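Local coordinates for protein ATP-dependent RNA helicase HrpB (Escherichia coli, PDB 6EUD) that hydrolyses ATP to ADP and phosphate as a DEAH/RHA-family RNA helicase that binds single-stranded RNA, at residues E577-D580 / A581-T584. Sequence-based numbering, arbitrary orientation.
Sequences EWDD and AQGT
D579 faces T584 across the turn as an antiparallel hydrogen-bonded pair. D579 N reaches T584 O at 3.0 Å, and T584 N returns a bond to D579 O at 3.3 Å. That same carbonyl oxygen also takes two weak bonds, from Q582 N at 3.3 Å and from G583 N at 2.7 Å; the second is short but strongly bent, its N-H...O angle being 124°, so three amides converge on one acceptor. The D579 carboxylate leans forward against the turn: with CG anti to the backbone N (chi1 -180°), OD1 comes 3.1 Å from A581 N in a weak bond, while OD2 lies beside Q582 CB at 3.5 Å. Nearer the backbone, D579 CB and T584 CG2 sit on the same face of the ribbon in loose contact. W578 covers the other side. Its indole lays one face over T584 O, and CZ2 comes within 3.3 Å of G583 C. Further back, E577 pairs through its backbone with K586 and forms a salt bridge from OE1 to K622 NZ. G583, at positive phi (63°), and T584 together oppose D579: this is a G1 beta bulge closing the hairpin between strands 571-579 and 584-593 of the three-stranded antiparallel sheet in HrpB's connector region.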
# COMPACT_ATOMS: atom_id res chain seq x y z
N GLU A 577 17.74 -3.73 33.65
CA GLU A 577 16.94 -4.94 33.87
C GLU A 577 17.80 -5.98 34.57
O GLU A 577 19.02 -5.82 34.70
CB GLU A 577 16.44 -5.49 32.55
CG GLU A 577 17.57 -5.98 31.67
CD GLU A 577 17.18 -6.08 30.23
OE1 GLU A 577 17.73 -6.95 29.52
OE2 GLU A 577 16.31 -5.29 29.81
N TRP A 578 17.16 -7.06 35.01
CA TRP A 578 17.88 -8.14 35.69
C TRP A 578 17.99 -9.40 34.82
O TRP A 578 16.99 -9.99 34.42
CB TRP A 578 17.21 -8.48 37.01
CG TRP A 578 17.94 -9.52 37.79
CD1 TRP A 578 17.68 -10.86 37.84
CD2 TRP A 578 19.08 -9.30 38.66
NE1 TRP A 578 18.57 -11.48 38.67
CE2 TRP A 578 19.44 -10.56 39.19
CE3 TRP A 578 19.82 -8.17 39.03
CZ2 TRP A 578 20.51 -10.72 40.08
CZ3 TRP A 578 20.89 -8.34 39.91
CH2 TRP A 578 21.22 -9.60 40.43
N ASP A 579 19.23 -9.79 34.54
CA ASP A 579 19.51 -11.00 33.79
C ASP A 579 19.46 -12.24 34.71
O ASP A 579 20.42 -12.53 35.45
CB ASP A 579 20.87 -10.87 33.09
CG ASP A 579 21.24 -12.09 32.27
OD1 ASP A 579 20.36 -12.94 32.02
OD2 ASP A 579 22.41 -12.18 31.84
N ASP A 580 18.33 -12.95 34.66
CA ASP A 580 18.11 -14.15 35.46
C ASP A 580 19.02 -15.30 35.03
O ASP A 580 19.40 -16.14 35.84
CB ASP A 580 16.65 -14.59 35.36
CG ASP A 580 15.73 -13.81 36.29
OD1 ASP A 580 15.68 -14.16 37.49
OD2 ASP A 580 15.06 -12.87 35.81
N ALA A 581 19.36 -15.31 33.75
CA ALA A 581 20.24 -16.32 33.19
C ALA A 581 21.63 -16.32 33.85
O ALA A 581 22.26 -17.38 34.01
CB ALA A 581 20.36 -16.11 31.69
N GLN A 582 22.11 -15.14 34.24
CA GLN A 582 23.44 -15.03 34.83
C GLN A 582 23.44 -14.38 36.22
O GLN A 582 24.48 -14.25 36.86
CB GLN A 582 24.37 -14.28 33.86
CG GLN A 582 24.66 -15.07 32.56
CD GLN A 582 25.32 -16.44 32.82
OE1 GLN A 582 26.33 -16.54 33.51
NE2 GLN A 582 24.73 -17.50 32.26
N GLY A 583 22.26 -13.99 36.69
CA GLY A 583 22.12 -13.45 38.04
C GLY A 583 22.88 -12.16 38.28
O GLY A 583 23.53 -11.99 39.31
N THR A 584 22.77 -11.25 37.32
CA THR A 584 23.51 -9.99 37.36
C THR A 584 22.62 -8.85 36.88
O THR A 584 21.61 -9.08 36.21
CB THR A 584 24.78 -10.07 36.49
OG1 THR A 584 25.37 -8.77 36.36
CG2 THR A 584 24.46 -10.60 35.11